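Local coordinates for uncharacterized protein DUF1470 (Jannaschia sp. CCS1, PDB 3H0N), which is of unknown function but binds zinc through a treble clef zinc finger and may act as a transcription regulator, at residues L16-I21 and R68-A73; D75-S78 and T84-T87; E131-E136 and R143-C148. All blocks are in the same frame, centred on the assembly; numbering follows the deposited sequence. Where two conformers were deposited one is given.

Contact 1 (L16-I21 and R68-A73)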
ATOM      1  N   LEU A  16      -4.107   1.350 -16.427  1.00 10.84           N
ATOM      2  CA  LEU A  16      -5.314   1.429 -17.280  1.00 11.12           C
ATOM      3  C   LEU A  16      -5.062   2.292 -18.485  1.00 10.10           C
ATOM      4  O   LEU A  16      -5.391   1.913 -19.622  1.00 10.45           O
ATOM      5  CB  LEU A  16      -6.509   1.972 -16.493  1.00 11.12           C
ATOM      6  CG  LEU A  16      -6.956   1.097 -15.314  1.00 12.11           C
ATOM      7  CD1 LEU A  16      -7.859   1.923 -14.363  1.00 12.64           C
ATOM      8  CD2 LEU A  16      -7.695  -0.173 -15.758  1.00 13.72           C
ATOM      9  N   ASP A  17      -4.504   3.467 -18.257  1.00  9.83           N
ATOM     10  CA  ASP A  17      -4.254   4.420 -19.335  1.00  9.92           C
ATOM     11  C   ASP A  17      -3.239   3.873 -20.374  1.00  9.04           C
ATOM     12  O   ASP A  17      -3.444   4.052 -21.575  1.00 10.16           O
ATOM     13  CB  ASP A  17      -3.729   5.747 -18.786  1.00 10.29           C
ATOM     14  CG  ASP A  17      -4.796   6.573 -18.092  1.00 14.87           C
ATOM     15  OD1 ASP A  17      -5.985   6.226 -18.190  1.00 16.99           O
ATOM     16  OD2 ASP A  17      -4.385   7.595 -17.490  1.00 18.07           O
ATOM     17  N   LEU A  18      -2.206   3.205 -19.882  1.00  9.65           N
ATOM     18  CA  LEU A  18      -1.154   2.671 -20.758  1.00  9.07           C
ATOM     19  C   LEU A  18      -1.739   1.551 -21.609  1.00  9.39           C
ATOM     20  O   LEU A  18      -1.530   1.505 -22.830  1.00  9.80           O
ATOM     21  CB  LEU A  18       0.039   2.188 -19.916  1.00 11.25           C
ATOM     22  CG  LEU A  18       1.083   1.416 -20.726  1.00 10.30           C
ATOM     23  CD1 LEU A  18       1.695   2.232 -21.871  1.00  9.09           C
ATOM     24  CD2 LEU A  18       2.131   0.925 -19.735  1.00 11.92           C
ATOM     25  N   VAL A  19      -2.476   0.647 -20.985  1.00  9.50           N
ATOM     26  CA  VAL A  19      -3.120  -0.432 -21.752  1.00  9.88           C
ATOM     27  C   VAL A  19      -4.053   0.162 -22.789  1.00 10.24           C
ATOM     28  O   VAL A  19      -4.097  -0.299 -23.938  1.00 10.62           O
ATOM     29  CB  VAL A  19      -3.839  -1.383 -20.786  1.00 10.68           C
ATOM     30  CG1 VAL A  19      -4.889  -2.267 -21.519  1.00 13.06           C
ATOM     31  CG2 VAL A  19      -2.787  -2.207 -20.003  1.00 13.04           C
ATOM     32  N   ASN A  20      -4.819   1.204 -22.429  1.00 10.39           N
ATOM     33  CA  ASN A  20      -5.816   1.741 -23.344  1.00 10.18           C
ATOM     34  C   ASN A  20      -5.182   2.496 -24.501  1.00 10.26           C
ATOM     35  O   ASN A  20      -5.724   2.520 -25.600  1.00  9.76           O
ATOM     36  CB  ASN A  20      -6.846   2.553 -22.587  1.00 10.42           C
ATOM     37  CG  ASN A  20      -7.859   1.663 -21.882  1.00  9.51           C
ATOM     38  OD1 ASN A  20      -8.079   0.529 -22.303  1.00  9.82           O
ATOM     39  ND2 ASN A  20      -8.459   2.166 -20.815  1.00 11.86           N
ATOM     40  N   ILE A  21      -3.997   3.067 -24.303  1.00  7.33           N
ATOM     41  CA  ILE A  21      -3.252   3.671 -25.393  1.00  8.04           C
ATOM     42  C   ILE A  21      -2.677   2.592 -26.318  1.00  7.39           C
ATOM     43  O   ILE A  21      -2.878   2.620 -27.541  1.00  8.33           O
ATOM     44  CB  ILE A  21      -2.074   4.527 -24.863  1.00  9.34           C
ATOM     45  CG1 ILE A  21      -2.623   5.740 -24.145  1.00 11.18           C
ATOM     46  CG2 ILE A  21      -1.160   4.949 -26.044  1.00 10.84           C
ATOM     47  CD1 ILE A  21      -1.588   6.415 -23.193  1.00 14.86           C
ATOM     48  N   ARG A  68       1.574  -4.746 -22.847  1.00 10.24           N
ATOM     49  CA  ARG A  68       1.172  -6.100 -23.219  0.65 12.68           C
ATOM     50  C   ARG A  68       0.997  -6.943 -21.954  1.00 12.05           C
ATOM     51  O   ARG A  68      -0.029  -7.661 -21.793  1.00 12.19           O
ATOM     52  CB  ARG A  68       2.193  -6.760 -24.143  0.65 13.78           C
ATOM     53  CG  ARG A  68       2.334  -6.141 -25.548  0.65 19.73           C
ATOM     54  CD  ARG A  68       3.185  -7.008 -26.492  0.65 24.60           C
ATOM     55  NE  ARG A  68       3.606  -6.325 -27.725  0.65 22.30           N
ATOM     56  CZ  ARG A  68       4.821  -5.814 -27.943  0.65 29.11           C
ATOM     57  NH1 ARG A  68       5.779  -5.833 -26.994  0.65 20.99           N
ATOM     58  NH2 ARG A  68       5.072  -5.245 -29.113  0.65 35.45           N
ATOM     59  N   LEU A  69       1.973  -6.852 -21.051  1.00 10.91           N
ATOM     60  CA  LEU A  69       1.929  -7.599 -19.786  1.00 12.48           C
ATOM     61  C   LEU A  69       0.771  -7.140 -18.911  1.00 12.89           C
ATOM     62  O   LEU A  69       0.034  -7.951 -18.326  1.00 12.14           O
ATOM     63  CB  LEU A  69       3.261  -7.457 -19.053  1.00 13.80           C
ATOM     64  CG  LEU A  69       4.444  -8.092 -19.778  1.00 17.00           C
ATOM     65  CD1 LEU A  69       5.765  -7.513 -19.243  1.00 17.72           C
ATOM     66  CD2 LEU A  69       4.381  -9.636 -19.651  1.00 26.25           C
ATOM     67  N   LEU A  70       0.572  -5.831 -18.789  1.00 11.51           N
ATOM     68  CA  LEU A  70      -0.512  -5.336 -17.927  1.00 11.14           C
ATOM     69  C   LEU A  70      -1.860  -5.676 -18.552  1.00 12.70           C
ATOM     70  O   LEU A  70      -2.798  -5.955 -17.829  1.00 11.84           O
ATOM     71  CB  LEU A  70      -0.389  -3.826 -17.662  1.00 10.64           C
ATOM     72  CG  LEU A  70       0.868  -3.354 -16.957  1.00 10.41           C
ATOM     73  CD1 LEU A  70       0.959  -1.849 -16.912  1.00 11.38           C
ATOM     74  CD2 LEU A  70       0.960  -3.947 -15.543  1.00 13.17           C
ATOM     75  N   HIS A  71      -1.954  -5.639 -19.883  1.00 11.66           N
ATOM     76  CA  HIS A  71      -3.225  -6.006 -20.546  1.00 12.58           C
ATOM     77  C   HIS A  71      -3.590  -7.463 -20.256  1.00 12.70           C
ATOM     78  O   HIS A  71      -4.743  -7.763 -19.921  1.00 12.27           O
ATOM     79  CB  HIS A  71      -3.215  -5.763 -22.038  1.00 12.87           C
ATOM     80  CG  HIS A  71      -4.544  -6.083 -22.675  1.00 15.40           C
ATOM     81  ND1 HIS A  71      -4.789  -7.269 -23.327  1.00 20.46           N
ATOM     82  CD2 HIS A  71      -5.719  -5.402 -22.671  1.00 16.53           C
ATOM     83  CE1 HIS A  71      -6.043  -7.288 -23.740  1.00 18.08           C
ATOM     84  NE2 HIS A  71      -6.633  -6.158 -23.372  1.00 20.12           N
ATOM     85  N   THR A  72      -2.614  -8.348 -20.342  1.00 12.31           N
ATOM     86  CA  THR A  72      -2.844  -9.770 -20.023  1.00 13.35           C
ATOM     87  C   THR A  72      -3.351  -9.911 -18.587  1.00 11.76           C
ATOM     88  O   THR A  72      -4.302 -10.653 -18.323  1.00 12.15           O
ATOM     89  CB  THR A  72      -1.592 -10.583 -20.248  1.00 15.39           C
ATOM     90  OG1 THR A  72      -1.236 -10.461 -21.630  1.00 16.79           O
ATOM     91  CG2 THR A  72      -1.814 -12.048 -19.906  1.00 16.10           C
ATOM     92  N   ALA A  73      -2.748  -9.191 -17.652  1.00 10.47           N
ATOM     93  CA  ALA A  73      -3.173  -9.261 -16.259  1.00  9.93           C
ATOM     94  C   ALA A  73      -4.573  -8.729 -16.064  1.00  9.98           C
ATOM     95  O   ALA A  73      -5.393  -9.305 -15.349  1.00 10.29           O
ATOM     96  CB  ALA A  73      -2.152  -8.491 -15.326  1.00 11.58           C
TER
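Val19 CG1 sits in the plane of the His71 imidazole, against its edge, 3.4 Å from His71 CD2. The second methyl of the same valine turns to the backbone: Val19 CG2 lies 3.5 Å from His71 N and also packs on Leu70 CB at 3.7 Å. This division follows from the valine torsion, which puts CG1 opposite the backbone N (chi1 162°) and CG2 opposite the carbonyl carbon, so that each branch meets a different part of the 68-73 turn. With both methyls gone, as in an alanine here, the His71 CD2 edge and Leu70 CB would probably lose this cover and a gap would open between the helices. One residue back, the looser pair Leu18 CD2 and Leu70 CD1 stands 4.1 Å apart, the two side chains crossing at about a right angle.

The segments bury 181 Å² between them, consistent with how they cross: their axes come within 9.0 Å at a crossing angle of -106°, and the touching residues are two neighbours on each helix, with Val19 CA and His71 CA 5.7 Å apart. This steep crossing lies near the centre of the chain, in the helical part of the ABATE fold, where helix 10-22 passes across helix 58-78. Leu18 is also lined by Phe63, Leu66 and Ala67 of that same helix and by Leu44 of helix 38-44, while Leu70 continues onto Cys129 and Leu133 of helix 121-138. On the zinc-finger side Val19 packs on Val156, whose N is hydrogen-bonded to Asn20 OD1; Arg155 NH1 bonds Asn20 O.

Contact 2 (D75-S78 and T84-T87)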
ATOM      1  N   ASP A  75      -6.990  -8.307 -18.318  0.50 10.53           N
ATOM      2  CA  ASP A  75      -7.948  -9.207 -18.939  0.50 10.19           C
ATOM      3  C   ASP A  75      -8.180 -10.449 -18.061  0.50  9.70           C
ATOM      4  O   ASP A  75      -9.321 -10.885 -17.879  0.50 10.44           O
ATOM      5  CB  ASP A  75      -7.450  -9.565 -20.336  0.50 10.75           C
ATOM      6  CG  ASP A  75      -8.306 -10.568 -20.995  0.50 13.78           C
ATOM      7  OD1 ASP A  75      -9.306 -10.152 -21.584  0.50 19.55           O
ATOM      8  OD2 ASP A  75      -7.973 -11.768 -20.853  0.50 16.58           O
ATOM      9  N   ALA A  76      -7.124 -11.005 -17.479  1.00  9.62           N
ATOM     10  CA  ALA A  76      -7.266 -12.133 -16.552  1.00  9.11           C
ATOM     11  C   ALA A  76      -8.157 -11.746 -15.379  1.00  9.22           C
ATOM     12  O   ALA A  76      -9.060 -12.497 -14.981  1.00 10.31           O
ATOM     13  CB  ALA A  76      -5.936 -12.654 -16.074  1.00 11.16           C
ATOM     14  N   LEU A  77      -7.904 -10.573 -14.803  1.00  9.40           N
ATOM     15  CA  LEU A  77      -8.739 -10.140 -13.667  1.00 10.46           C
ATOM     16  C   LEU A  77     -10.236 -10.037 -14.067  1.00  8.58           C
ATOM     17  O   LEU A  77     -11.131 -10.425 -13.285  1.00  9.37           O
ATOM     18  CB  LEU A  77      -8.232  -8.810 -13.068  1.00  9.59           C
ATOM     19  CG  LEU A  77      -6.844  -8.924 -12.431  1.00 10.96           C
ATOM     20  CD1 LEU A  77      -6.422  -7.543 -11.942  1.00 12.50           C
ATOM     21  CD2 LEU A  77      -6.778  -9.948 -11.306  1.00 10.92           C
ATOM     22  N   SER A  78     -10.490  -9.497 -15.265  1.00  9.58           N
ATOM     23  CA  SER A  78     -11.881  -9.328 -15.764  1.00  8.63           C
ATOM     24  C   SER A  78     -12.578 -10.696 -15.916  1.00  9.33           C
ATOM     25  O   SER A  78     -13.798 -10.780 -15.862  1.00  9.30           O
ATOM     26  CB  SER A  78     -11.934  -8.567 -17.085  1.00 10.23           C
ATOM     27  OG  SER A  78     -11.621  -9.367 -18.195  1.00 11.67           O
ATOM     28  N   THR A  84      -3.559 -16.386 -12.573  1.00 12.13           N
ATOM     29  CA  THR A  84      -2.817 -16.056 -13.770  1.00 12.17           C
ATOM     30  C   THR A  84      -2.249 -14.638 -13.611  1.00 10.83           C
ATOM     31  O   THR A  84      -1.087 -14.382 -13.893  1.00 12.87           O
ATOM     32  CB  THR A  84      -3.756 -16.153 -14.990  1.00 14.51           C
ATOM     33  OG1 THR A  84      -4.164 -17.528 -15.147  1.00 16.92           O
ATOM     34  CG2 THR A  84      -3.116 -15.590 -16.275  1.00 16.06           C
ATOM     35  N   ALA A  85      -3.100 -13.719 -13.179  1.00 11.35           N
ATOM     36  CA  ALA A  85      -2.654 -12.334 -12.961  1.00 11.98           C
ATOM     37  C   ALA A  85      -1.588 -12.236 -11.867  1.00 10.89           C
ATOM     38  O   ALA A  85      -0.555 -11.553 -12.044  1.00 11.45           O
ATOM     39  CB  ALA A  85      -3.858 -11.431 -12.631  1.00 11.71           C
ATOM     40  N   ALA A  86      -1.811 -12.942 -10.776  1.00  9.97           N
ATOM     41  CA  ALA A  86      -0.894 -12.917  -9.645  1.00 10.54           C
ATOM     42  C   ALA A  86       0.482 -13.431 -10.015  1.00 12.64           C
ATOM     43  O   ALA A  86       1.489 -12.862  -9.594  1.00 11.61           O
ATOM     44  CB  ALA A  86      -1.475 -13.682  -8.481  1.00 11.15           C
ATOM     45  N   THR A  87       0.540 -14.535 -10.769  1.00 11.44           N
ATOM     46  CA  THR A  87       1.828 -15.111 -11.171  1.00 11.66           C
ATOM     47  C   THR A  87       2.622 -14.101 -11.964  1.00 11.83           C
ATOM     48  O   THR A  87       3.811 -13.871 -11.709  1.00 12.56           O
ATOM     49  CB  THR A  87       1.600 -16.403 -11.970  1.00 13.46           C
ATOM     50  OG1 THR A  87       0.942 -17.323 -11.087  1.00 15.15           O
ATOM     51  CG2 THR A  87       2.937 -16.983 -12.522  1.00 15.59           C
TER
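No ring or other planar side chain takes part where Ala76 and Leu77 meet Thr84 and Ala85, so no face or edge of one is covered across this contact. A flat group nearby is the Asp75-Ala76 peptide, whose Asp75 O accepts a 2.8 Å bond from Ser78 OG; the hydroxyl is tilted 18° from the carbonyl plane, and the bond ties the last turn of helix 58-78 to itself. Methyls do the touching. Leu77 has CG opposite its carbonyl carbon (chi1 -65°), which carries the branch to the next helix and sets Leu77 CD2 3.5 Å from Ala85 CB. Ala76 CB lies 4.2 Å from Ala85 CB and 4.1 Å from Thr84 CG2, a wider spacing at the more exposed margin. With Ala76 CA and Ala85 CA only 5.8 Å apart, small residues let the backbones approach closely.

Helix 58-78 ends and, after a short connection, helix 82-95 begins beside it. Around the contact, Leu77 continues onto Val142 and onto Phe145 of strand 145-147, Ser78 lies against Ile147 of that strand, and Ala86 packs on Trp110 of the second subunit.

Contact 3 (E131-E136 and R143-C148). With NA (sodium ion), chain D; ZN (zinc ion), chain B.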
ATOM      1  N   GLU A 131       2.602  -3.118  -8.638  1.00  9.55           N
ATOM      2  CA  GLU A 131       2.126  -2.984  -7.243  1.00 10.04           C
ATOM      3  C   GLU A 131       0.690  -2.443  -7.213  1.00  9.64           C
ATOM      4  O   GLU A 131      -0.139  -2.850  -6.411  1.00 10.18           O
ATOM      5  CB  GLU A 131       3.057  -2.139  -6.364  1.00 10.73           C
ATOM      6  CG  GLU A 131       2.640  -2.088  -4.877  1.00 11.26           C
ATOM      7  CD  GLU A 131       1.512  -1.110  -4.539  1.00 13.26           C
ATOM      8  OE1 GLU A 131       1.285  -0.131  -5.297  1.00 12.44           O
ATOM      9  OE2 GLU A 131       0.853  -1.326  -3.478  1.00 12.29           O
ATOM     10  N   GLY A 132       0.391  -1.504  -8.105  1.00  9.04           N
ATOM     11  CA  GLY A 132      -0.951  -0.892  -8.101  1.00 10.45           C
ATOM     12  C   GLY A 132      -2.032  -1.913  -8.416  1.00  9.14           C
ATOM     13  O   GLY A 132      -3.086  -1.989  -7.754  1.00  9.82           O
ATOM     14  N   LEU A 133      -1.768  -2.738  -9.419  1.00  9.64           N
ATOM     15  CA  LEU A 133      -2.714  -3.817  -9.734  1.00  9.18           C
ATOM     16  C   LEU A 133      -2.769  -4.854  -8.633  1.00  9.85           C
ATOM     17  O   LEU A 133      -3.846  -5.309  -8.233  1.00  9.29           O
ATOM     18  CB  LEU A 133      -2.408  -4.476 -11.070  1.00  9.57           C
ATOM     19  CG  LEU A 133      -2.548  -3.568 -12.261  1.00 10.01           C
ATOM     20  CD1 LEU A 133      -2.141  -4.344 -13.517  1.00 12.41           C
ATOM     21  CD2 LEU A 133      -3.920  -2.953 -12.410  1.00 11.60           C
ATOM     22  N   ALA A 134      -1.604  -5.245  -8.121  1.00  8.62           N
ATOM     23  CA  ALA A 134      -1.533  -6.221  -7.023  1.00  9.16           C
ATOM     24  C   ALA A 134      -2.332  -5.760  -5.803  1.00  8.46           C
ATOM     25  O   ALA A 134      -2.993  -6.560  -5.130  1.00  9.98           O
ATOM     26  CB  ALA A 134      -0.072  -6.556  -6.643  1.00 10.09           C
ATOM     27  N   ARG A 135      -2.216  -4.481  -5.490  1.00  9.31           N
ATOM     28  CA  ARG A 135      -2.906  -3.934  -4.329  1.00  9.69           C
ATOM     29  C   ARG A 135      -4.402  -4.073  -4.439  1.00  9.29           C
ATOM     30  O   ARG A 135      -5.115  -4.369  -3.490  1.00  9.84           O
ATOM     31  CB  ARG A 135      -2.477  -2.495  -4.098  1.00  9.40           C
ATOM     32  CG  ARG A 135      -2.908  -1.991  -2.744  1.00 12.04           C
ATOM     33  CD  ARG A 135      -2.805  -0.512  -2.593  1.00 13.96           C
ATOM     34  NE  ARG A 135      -1.658   0.088  -3.227  1.00 12.16           N
ATOM     35  CZ  ARG A 135      -1.656   1.340  -3.673  1.00 12.01           C
ATOM     36  NH1 ARG A 135      -2.677   2.129  -3.465  1.00 12.77           N
ATOM     37  NH2 ARG A 135      -0.603   1.803  -4.312  1.00 12.58           N
ATOM     38  N   GLU A 136      -4.927  -3.840  -5.645  1.00 10.34           N
ATOM     39  CA  GLU A 136      -6.366  -3.977  -5.835  1.00  9.71           C
ATOM     40  C   GLU A 136      -6.856  -5.427  -5.732  1.00  8.73           C
ATOM     41  O   GLU A 136      -7.972  -5.668  -5.286  1.00 10.48           O
ATOM     42  CB  GLU A 136      -6.809  -3.375  -7.173  1.00 10.06           C
ATOM     43  CG  GLU A 136      -6.561  -1.869  -7.324  1.00 11.46           C
ATOM     44  CD  GLU A 136      -7.092  -1.015  -6.213  1.00 12.61           C
ATOM     45  OE1 GLU A 136      -8.075  -1.425  -5.550  1.00 13.06           O
ATOM     46  OE2 GLU A 136      -6.491   0.075  -5.990  1.00 14.31           O
ATOM     47  N   ARG A 143     -13.398  -7.871  -9.152  1.00  8.85           N
ATOM     48  CA  ARG A 143     -14.626  -7.794  -9.958  1.00  8.15           C
ATOM     49  C   ARG A 143     -14.856  -6.402 -10.551  1.00  9.41           C
ATOM     50  O   ARG A 143     -15.666  -6.267 -11.445  1.00 10.48           O
ATOM     51  CB  ARG A 143     -15.867  -8.242  -9.195  1.00  8.58           C
ATOM     52  CG  ARG A 143     -15.837  -9.742  -8.893  1.00  8.82           C
ATOM     53  CD  ARG A 143     -17.106 -10.143  -8.206  1.00 12.12           C
ATOM     54  NE  ARG A 143     -17.093 -11.549  -7.754  1.00 13.54           N
ATOM     55  CZ  ARG A 143     -17.541 -12.569  -8.476  1.00 14.59           C
ATOM     56  NH1 ARG A 143     -18.017 -12.382  -9.691  1.00 13.06           N
ATOM     57  NH2 ARG A 143     -17.507 -13.800  -7.974  1.00 18.28           N
ATOM     58  N   ARG A 144     -14.081  -5.404 -10.119  1.00  9.37           N
ATOM     59  CA  ARG A 144     -14.202  -4.059 -10.670  1.00  8.42           C
ATOM     60  C   ARG A 144     -13.353  -3.810 -11.938  1.00  8.67           C
ATOM     61  O   ARG A 144     -13.499  -2.756 -12.570  1.00  9.07           O
ATOM     62  CB  ARG A 144     -13.874  -3.005  -9.593  1.00  8.08           C
ATOM     63  CG  ARG A 144     -14.957  -2.919  -8.575  1.00 10.47           C
ATOM     64  CD  ARG A 144     -14.562  -2.126  -7.299  1.00 11.15           C
ATOM     65  NE  ARG A 144     -15.735  -1.974  -6.412  1.00 10.93           N
ATOM     66  CZ  ARG A 144     -16.727  -1.102  -6.577  1.00 11.14           C
ATOM     67  NH1 ARG A 144     -16.704  -0.229  -7.589  1.00 12.18           N
ATOM     68  NH2 ARG A 144     -17.785  -1.113  -5.740  1.00 14.39           N
ATOM     69  N   PHE A 145     -12.560  -4.779 -12.365  1.00  9.32           N
ATOM     70  CA  PHE A 145     -11.848  -4.691 -13.617  1.00  8.89           C
ATOM     71  C   PHE A 145     -12.737  -5.176 -14.758  1.00  9.62           C
ATOM     72  O   PHE A 145     -13.149  -6.339 -14.759  1.00 10.32           O
ATOM     73  CB  PHE A 145     -10.586  -5.528 -13.569  1.00  8.80           C
ATOM     74  CG  PHE A 145      -9.498  -4.910 -12.708  1.00  8.49           C
ATOM     75  CD1 PHE A 145      -8.619  -3.997 -13.229  1.00  9.74           C
ATOM     76  CD2 PHE A 145      -9.394  -5.256 -11.384  1.00 10.49           C
ATOM     77  CE1 PHE A 145      -7.614  -3.451 -12.422  1.00 10.76           C
ATOM     78  CE2 PHE A 145      -8.398  -4.710 -10.561  1.00  9.24           C
ATOM     79  CZ  PHE A 145      -7.505  -3.821 -11.095  1.00  9.67           C
ATOM     80  N   GLY A 146     -13.013  -4.318 -15.717  1.00  9.04           N
ATOM     81  CA  GLY A 146     -13.965  -4.642 -16.778  1.00 10.03           C
ATOM     82  C   GLY A 146     -13.399  -4.340 -18.155  1.00 10.49           C
ATOM     83  O   GLY A 146     -12.415  -3.624 -18.327  1.00 10.14           O
ATOM     84  N   ILE A 147     -14.066  -4.943 -19.148  1.00 10.69           N
ATOM     85  CA  ILE A 147     -13.828  -4.666 -20.571  1.00 11.16           C
ATOM     86  C   ILE A 147     -15.111  -4.026 -21.105  1.00 10.74           C
ATOM     87  O   ILE A 147     -16.212  -4.488 -20.844  1.00 11.57           O
ATOM     88  CB  ILE A 147     -13.553  -5.946 -21.387  1.00 14.03           C
ATOM     89  CG1 ILE A 147     -12.500  -6.819 -20.730  1.00 18.82           C
ATOM     90  CG2 ILE A 147     -13.098  -5.608 -22.878  1.00 15.00           C
ATOM     91  CD1 ILE A 147     -11.220  -6.186 -20.591  1.00 18.96           C
ATOM     92  N   CYS A 148     -14.978  -2.887 -21.783  1.00  8.94           N
ATOM     93  CA  CYS A 148     -16.121  -2.096 -22.229  1.00  8.58           C
ATOM     94  C   CYS A 148     -17.180  -2.943 -22.942  1.00  8.87           C
ATOM     95  O   CYS A 148     -16.867  -3.720 -23.860  1.00  9.55           O
ATOM     96  CB  CYS A 148     -15.688  -0.988 -23.160  1.00  9.20           C
ATOM     97  SG  CYS A 148     -16.951   0.231 -23.429  1.00  8.57           S
TER
HETATM   98 NA    NA D 203     -17.033  -4.091 -26.219  1.00 10.76          NA
HETATM   99 ZN    ZN B 201     -15.649   1.856 -24.436  1.00  9.23          ZN
HETATM  100  O   HOH W   1     -15.318  -6.245 -26.111  0.50 16.40           O
HETATM  101  O   HOH W   2     -18.811  -5.595 -26.232  1.00 13.60           O
HETATM  102  O   HOH W   3     -16.347  -4.778 -28.401  1.00  8.20           O
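Phe145 and Leu133 both place CG opposite their own carbonyl carbon (chi1 -73° and -64°), and these torsions send the phenyl ring from strand 145-147 toward helix 121-138 and the leucine branch out to meet it. The strand pairs antiparallel with 156-158, the two flanking the turn that carries Cys148 and Cys153 in the treble clef zinc finger, so the contact joins the metal-binding module to the helical part of the chain.

Leu133 CD2 touches the far end of the ring obliquely, 3.7 Å from Phe145 CE1. Glu136 CB comes in at the ring edge, near its plane, 4.0 Å from Phe145 CE2. No hydrogen bond crosses between the segments, and the ring's reach matches a backbone separation in which the nearest CA atoms, those of Glu136 and Arg144, are 9.2 Å apart. Leu12 of helix 10-22 also packs on Phe145, whose ring meets that of Phe158 edge-to-face.

The Glu136 chain bends at chi2, and its carboxylate leads away from the phenyl: OE1 takes a hydrogen bond from Asn141 ND2 and OE2 a salt bridge from Arg9 NH1, partners that probably offset its buried charge. The preceding residue, Arg135, reaches back one turn to grip Glu131 side-on, NE to OE2 at 2.9 Å and nearly straight (173°), NH2 to OE1, each oxygen using its syn lone pair; this two-point hold keeps the guanidinium and carboxylate close to coplanar. Leu112 of the second subunit packs on both residues.

Beyond the strand, Cys148 serves two metals with different atoms: its SG binds zinc at 2.3 Å, alongside Cys153, Cys169 and Cys173, while its carbonyl O binds sodium at 2.4 Å.

How the contacts relate
From the N terminus, contact 1 closes the longest loop, bringing helix 10-22 back onto helix 58-78 across 46 intervening residues. Contact 2 closes the short turn between helix 58-78 and helix 82-95, and contact 3 the turn between helix 121-138 and strand 145-147. The three follow in series; none nests in or crosses another. In space they adjoin: helix 58-78 serves contacts 1 and 2, with Ala73 O 3.8 Å from Ala85 CB, and also meets both sides of contact 3, through Leu70 CD2 to Leu133 CD1 and Leu77 CD1 to Phe145 CE2, each 3.7 Å. It thus links the helical part to the zinc finger.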